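Long-range contact in endoglucanase E (Clostridium thermocellum, PDB 2WAO), which probably removes acetyl groups from plant cell-wall polysaccharides through its esterase domain, whose active site also binds cello-oligosaccharides such as cellohexaose: residues L89-E101 against F147-A160. Numbering follows the deposited sequence. Where two conformers were deposited one is given.
Sequences LVLWKRTEASLGE and FTPKNENSYMSYAA. With BGC (beta-D-glucopyranose), chain B.
Two buried carboxylates meet where the segments pack together: E96 OE2 lies 2.5 Å from E152 OE2, so close that one acid probably holds a proton and donates it to the other. The two side chains approach roughly perpendicular to each other, with their carboxylate planes 38° apart. E152 reaches there on an extended chain, CG anti to the backbone N, and its OE1 accepts the E96 backbone N-H (E96 N to E152 OE1 2.9 Å) from above the carboxylate plane. E96 OE2 also bonds to S176 of the glycan pocket. L99 runs past E152, CD1 touching E152 OE1 and, at its edge, the F147 ring, CD2 meeting P149 CG; beyond, F147 CB lies 3.7 Å from O6 of the bound glucose.

Further along, S154 OG bridges the W92 indole and the carbonyl of R94, donating to R94 O (2.8 Å) and accepting from W92 NE1 (2.9 Å) near the indole plane; S154 N gives R94 O a second, longer bond. Y155 turns its ring edge onto one face of W92 in a T-shaped stack, planes at 88°, while A160 CB touches W92 CH2. The R94 chain bends at its third torsion, laying its guanidinium over the N153 side chain, the two planes 18° apart. R94 NH2 donates to K150 O (3.1 Å), which lies in the guanidinium plane, and forms a salt bridge with E139, while R94 NE reaches P149 O and E152 O through a water.

The contact thus joins the end of strand 85-93, held between strands 33-40 and 52-59 of the N-terminal beta domain, to the loop leading into helix 158-165 of the SGNH-type esterase domain, with helix 131-134 touching both acids.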
loop_
_atom_site.group_PDB
_atom_site.type_symbol
_atom_site.label_atom_id
_atom_site.label_comp_id
_atom_site.label_asym_id
_atom_site.label_seq_id
_atom_site.Cartn_x
_atom_site.Cartn_y
_atom_site.Cartn_z
ATOM N N LEU A 89 12.749 15.768 -0.964
ATOM C CA LEU A 89 12.355 14.886 -2.065
ATOM C C LEU A 89 11.773 13.585 -1.542
ATOM O O LEU A 89 12.355 12.960 -0.665
ATOM C CB LEU A 89 13.551 14.557 -2.932
ATOM C CG LEU A 89 13.468 13.446 -3.972
ATOM C CD1 LEU A 89 12.437 13.838 -5.064
ATOM C CD2 LEU A 89 14.881 13.171 -4.594
ATOM N N VAL A 90 10.620 13.194 -2.084
ATOM C CA VAL A 90 10.123 11.834 -1.872
ATOM C C VAL A 90 10.036 11.194 -3.270
ATOM O O VAL A 90 9.492 11.821 -4.203
ATOM C CB VAL A 90 8.736 11.829 -1.217
ATOM C CG1 VAL A 90 8.156 10.416 -1.223
ATOM C CG2 VAL A 90 8.789 12.419 0.185
ATOM N N LEU A 91 10.618 10.004 -3.429
ATOM C CA LEU A 91 10.478 9.250 -4.699
ATOM C C LEU A 91 9.572 8.032 -4.436
ATOM O O LEU A 91 9.935 7.144 -3.656
ATOM C CB LEU A 91 11.866 8.848 -5.239
ATOM C CG LEU A 91 11.894 8.005 -6.505
ATOM C CD1 LEU A 91 11.165 8.714 -7.676
ATOM C CD2 LEU A 91 13.347 7.633 -6.908
ATOM N N TRP A 92 8.406 7.979 -5.086
ATOM C CA TRP A 92 7.328 7.054 -4.698
ATOM C C TRP A 92 7.067 6.013 -5.787
ATOM O O TRP A 92 6.913 6.359 -6.981
ATOM C CB TRP A 92 6.055 7.872 -4.439
ATOM C CG TRP A 92 4.842 7.098 -3.951
ATOM C CD1 TRP A 92 3.976 6.326 -4.703
ATOM C CD2 TRP A 92 4.394 6.999 -2.593
ATOM N NE1 TRP A 92 3.032 5.760 -3.883
ATOM C CE2 TRP A 92 3.249 6.178 -2.591
ATOM C CE3 TRP A 92 4.840 7.556 -1.374
ATOM C CZ2 TRP A 92 2.526 5.892 -1.415
ATOM C CZ3 TRP A 92 4.120 7.248 -0.193
ATOM C CH2 TRP A 92 2.954 6.455 -0.244
ATOM N N LYS A 93 7.050 4.740 -5.396
ATOM C CA LYS A 93 6.751 3.670 -6.325
ATOM C C LYS A 93 5.208 3.580 -6.424
ATOM O O LYS A 93 4.501 3.153 -5.474
ATOM C CB LYS A 93 7.335 2.332 -5.859
ATOM C CG LYS A 93 7.103 1.204 -6.887
ATOM C CD LYS A 93 7.647 -0.156 -6.331
ATOM C CE LYS A 93 7.764 -1.216 -7.437
ATOM N NZ LYS A 93 6.534 -2.114 -7.594
ATOM N N ARG A 94 4.676 4.020 -7.545
ATOM C CA ARG A 94 3.196 4.034 -7.700
ATOM C C ARG A 94 2.567 2.658 -7.821
ATOM O O ARG A 94 1.471 2.412 -7.275
ATOM C CB ARG A 94 2.830 4.836 -8.939
ATOM C CG ARG A 94 3.192 6.281 -8.779
ATOM C CD ARG A 94 3.194 7.003 -10.164
ATOM N NE ARG A 94 1.967 6.825 -11.007
ATOM C CZ ARG A 94 0.981 7.722 -11.158
ATOM N NH1 ARG A 94 0.939 8.869 -10.461
ATOM N NH2 ARG A 94 -0.016 7.469 -11.995
ATOM N N THR A 95 3.244 1.813 -8.577
ATOM C CA THR A 95 2.755 0.523 -9.049
ATOM C C THR A 95 3.056 -0.628 -8.083
ATOM O O THR A 95 3.976 -0.576 -7.249
ATOM C CB THR A 95 3.380 0.206 -10.420
ATOM O OG1 THR A 95 4.745 0.648 -10.396
ATOM C CG2 THR A 95 2.633 0.962 -11.549
ATOM N N GLU A 96 2.286 -1.694 -8.200
ATOM C CA GLU A 96 2.345 -2.782 -7.221
ATOM C C GLU A 96 3.472 -3.795 -7.466
ATOM O O GLU A 96 4.191 -3.763 -8.496
ATOM C CB GLU A 96 1.000 -3.489 -7.172
ATOM C CG GLU A 96 0.627 -4.125 -8.545
ATOM C CD GLU A 96 -0.737 -4.765 -8.487
ATOM O OE1 GLU A 96 -0.857 -5.882 -7.924
ATOM O OE2 GLU A 96 -1.704 -4.109 -8.986
ATOM N N ALA A 97 3.602 -4.696 -6.507
ATOM C CA ALA A 97 4.719 -5.653 -6.462
ATOM C C ALA A 97 4.682 -6.566 -7.685
ATOM O O ALA A 97 5.748 -6.929 -8.252
ATOM C CB ALA A 97 4.650 -6.455 -5.155
ATOM N N SER A 98 3.476 -6.909 -8.130
ATOM C CA SER A 98 3.371 -7.820 -9.288
ATOM C C SER A 98 3.976 -7.224 -10.579
ATOM O O SER A 98 4.265 -7.968 -11.525
ATOM C CB SER A 98 1.929 -8.279 -9.539
ATOM O OG SER A 98 1.141 -7.199 -9.979
ATOM N N LEU A 99 4.168 -5.911 -10.647
ATOM C CA LEU A 99 4.772 -5.302 -11.842
ATOM C C LEU A 99 6.323 -5.269 -11.804
ATOM O O LEU A 99 6.966 -4.763 -12.732
ATOM C CB LEU A 99 4.223 -3.902 -12.092
ATOM C CG LEU A 99 2.773 -3.906 -12.526
ATOM C CD1 LEU A 99 2.123 -2.548 -12.310
ATOM C CD2 LEU A 99 2.621 -4.386 -14.015
ATOM N N GLY A 100 6.913 -5.781 -10.733
ATOM C CA GLY A 100 8.337 -6.076 -10.768
ATOM C C GLY A 100 9.089 -5.412 -9.648
ATOM O O GLY A 100 8.668 -4.387 -9.128
ATOM N N GLU A 101 10.232 -5.987 -9.295
ATOM C CA GLU A 101 11.120 -5.389 -8.284
ATOM C C GLU A 101 11.845 -4.207 -8.865
ATOM O O GLU A 101 12.091 -4.143 -10.077
ATOM C CB GLU A 101 12.163 -6.412 -7.790
ATOM C CG GLU A 101 11.493 -7.621 -7.189
ATOM C CD GLU A 101 12.436 -8.813 -7.026
ATOM O OE1 GLU A 101 13.674 -8.617 -7.212
ATOM O OE2 GLU A 101 11.925 -9.934 -6.731
ATOM N N PHE A 147 -7.011 -2.974 -16.657
ATOM C CA PHE A 147 -5.852 -2.503 -15.931
ATOM C C PHE A 147 -4.761 -1.965 -16.854
ATOM O O PHE A 147 -4.349 -2.648 -17.813
ATOM C CB PHE A 147 -5.269 -3.647 -15.110
ATOM C CG PHE A 147 -4.070 -3.246 -14.294
ATOM C CD1 PHE A 147 -4.248 -2.539 -13.092
ATOM C CD2 PHE A 147 -2.780 -3.582 -14.700
ATOM C CE1 PHE A 147 -3.123 -2.175 -12.289
ATOM C CE2 PHE A 147 -1.635 -3.224 -13.909
ATOM C CZ PHE A 147 -1.817 -2.514 -12.722
ATOM N N THR A 148 -4.278 -0.772 -16.524
ATOM C CA THR A 148 -3.015 -0.259 -17.095
ATOM C C THR A 148 -2.106 0.234 -15.961
ATOM O O THR A 148 -2.555 0.919 -15.035
ATOM C CB THR A 148 -3.252 0.852 -18.131
ATOM O OG1 THR A 148 -3.721 2.030 -17.499
ATOM C CG2 THR A 148 -4.322 0.428 -19.194
ATOM N N PRO A 149 -0.816 -0.146 -15.990
ATOM C CA PRO A 149 0.125 0.327 -14.937
ATOM C C PRO A 149 0.123 1.846 -14.753
ATOM O O PRO A 149 0.193 2.319 -13.604
ATOM C CB PRO A 149 1.473 -0.132 -15.468
ATOM C CG PRO A 149 1.107 -1.451 -16.195
ATOM C CD PRO A 149 -0.161 -1.058 -16.942
ATOM N N LYS A 150 0.008 2.609 -15.857
ATOM C CA LYS A 150 0.045 4.060 -15.792
ATOM C C LYS A 150 -1.063 4.625 -14.915
ATOM O O LYS A 150 -0.908 5.715 -14.376
ATOM C CB LYS A 150 -0.061 4.697 -17.196
ATOM C CG LYS A 150 -1.462 4.588 -17.872
ATOM C CD LYS A 150 -1.362 4.815 -19.399
ATOM C CE LYS A 150 -2.727 4.970 -20.053
ATOM N NZ LYS A 150 -3.499 3.754 -19.835
ATOM N N ASN A 151 -2.177 3.897 -14.800
ATOM C CA ASN A 151 -3.334 4.420 -14.044
ATOM C C ASN A 151 -3.424 3.962 -12.565
ATOM O O ASN A 151 -4.431 4.202 -11.856
ATOM C CB ASN A 151 -4.618 4.085 -14.818
ATOM C CG ASN A 151 -4.902 5.109 -15.931
ATOM O OD1 ASN A 151 -4.376 6.228 -15.915
ATOM N ND2 ASN A 151 -5.733 4.724 -16.876
ATOM N N GLU A 152 -2.386 3.273 -12.093
ATOM C CA GLU A 152 -2.415 2.771 -10.728
ATOM C C GLU A 152 -1.582 3.712 -9.874
ATOM O O GLU A 152 -0.362 3.633 -9.861
ATOM C CB GLU A 152 -1.809 1.346 -10.684
ATOM C CG GLU A 152 -1.686 0.726 -9.268
ATOM C CD GLU A 152 -1.266 -0.752 -9.351
ATOM O OE1 GLU A 152 -0.097 -1.018 -9.778
ATOM O OE2 GLU A 152 -2.121 -1.630 -8.996
ATOM N N ASN A 153 -2.236 4.601 -9.156
ATOM C CA ASN A 153 -1.528 5.570 -8.348
ATOM C C ASN A 153 -1.708 5.337 -6.831
ATOM O O ASN A 153 -2.595 5.952 -6.175
ATOM C CB ASN A 153 -1.956 6.997 -8.747
ATOM C CG ASN A 153 -1.251 8.058 -7.949
ATOM O OD1 ASN A 153 -1.599 9.255 -8.022
ATOM N ND2 ASN A 153 -0.206 7.666 -7.245
ATOM N N SER A 154 -0.803 4.513 -6.267
ATOM C CA SER A 154 -0.860 4.254 -4.817
ATOM C C SER A 154 -0.636 5.491 -3.935
ATOM O O SER A 154 -0.981 5.456 -2.757
ATOM C CB SER A 154 0.085 3.138 -4.382
ATOM O OG SER A 154 1.401 3.531 -4.691
ATOM N N TYR A 155 -0.057 6.554 -4.493
ATOM C CA TYR A 155 0.106 7.805 -3.711
ATOM C C TYR A 155 -1.273 8.360 -3.341
ATOM O O TYR A 155 -1.408 9.040 -2.321
ATOM C CB TYR A 155 0.878 8.878 -4.513
ATOM C CG TYR A 155 1.309 10.094 -3.680
ATOM C CD1 TYR A 155 2.380 9.990 -2.782
ATOM C CD2 TYR A 155 0.636 11.326 -3.793
ATOM C CE1 TYR A 155 2.796 11.080 -2.044
ATOM C CE2 TYR A 155 1.038 12.433 -3.051
ATOM C CZ TYR A 155 2.129 12.297 -2.196
ATOM O OH TYR A 155 2.540 13.370 -1.464
ATOM N N MET A 156 -2.290 8.076 -4.174
ATOM C CA MET A 156 -3.670 8.548 -3.918
ATOM C C MET A 156 -4.606 7.366 -3.513
ATOM O O MET A 156 -5.828 7.393 -3.739
ATOM C CB MET A 156 -4.213 9.376 -5.083
ATOM C CG MET A 156 -3.473 10.731 -5.281
ATOM S SD MET A 156 -3.544 11.765 -3.792
ATOM C CE MET A 156 -5.261 12.246 -3.809
ATOM N N SER A 157 -4.002 6.305 -2.947
ATOM C CA SER A 157 -4.794 5.241 -2.315
ATOM C C SER A 157 -5.333 5.758 -0.986
ATOM O O SER A 157 -4.751 6.674 -0.361
ATOM C CB SER A 157 -3.948 4.001 -2.059
ATOM O OG SER A 157 -3.057 4.221 -0.982
ATOM N N TYR A 158 -6.450 5.182 -0.547
ATOM C CA TYR A 158 -6.989 5.563 0.786
ATOM C C TYR A 158 -5.909 5.355 1.841
ATOM O O TYR A 158 -5.879 6.092 2.850
ATOM C CB TYR A 158 -8.231 4.753 1.152
ATOM C CG TYR A 158 -7.933 3.320 1.490
ATOM C CD1 TYR A 158 -7.815 2.912 2.831
ATOM C CD2 TYR A 158 -7.724 2.364 0.471
ATOM C CE1 TYR A 158 -7.503 1.614 3.156
ATOM C CE2 TYR A 158 -7.406 1.033 0.789
ATOM C CZ TYR A 158 -7.311 0.679 2.128
ATOM O OH TYR A 158 -6.980 -0.587 2.505
ATOM N N ALA A 159 -5.070 4.332 1.661
ATOM C CA ALA A 159 -4.029 4.013 2.617
ATOM C C ALA A 159 -2.968 5.132 2.712
ATOM O O ALA A 159 -2.598 5.587 3.819
ATOM C CB ALA A 159 -3.387 2.695 2.245
ATOM N N ALA A 160 -2.490 5.614 1.551
ATOM C CA ALA A 160 -1.458 6.660 1.561
ATOM C C ALA A 160 -2.018 7.976 2.082
ATOM O O ALA A 160 -1.348 8.732 2.815
ATOM C CB ALA A 160 -0.903 6.874 0.168
HETATM C C2 BGC B . -5.709 -10.389 -11.433
HETATM C C3 BGC B . -4.208 -10.094 -11.325
HETATM C C4 BGC B . -3.731 -9.222 -12.489
HETATM C C5 BGC B . -4.556 -7.951 -12.504
HETATM C C6 BGC B . -4.069 -6.944 -13.561
HETATM C C1 BGC B . -6.464 -9.090 -11.696
HETATM O O2 BGC B . -6.203 -11.031 -10.265
HETATM O O3 BGC B . -3.472 -11.293 -11.191
HETATM O O4 BGC B . -2.382 -8.855 -12.280
HETATM O O5 BGC B . -5.875 -8.393 -12.777
HETATM O O6 BGC B . -4.585 -7.270 -14.824
HETATM O O HOH W 1 1.180 4.258 -12.109
#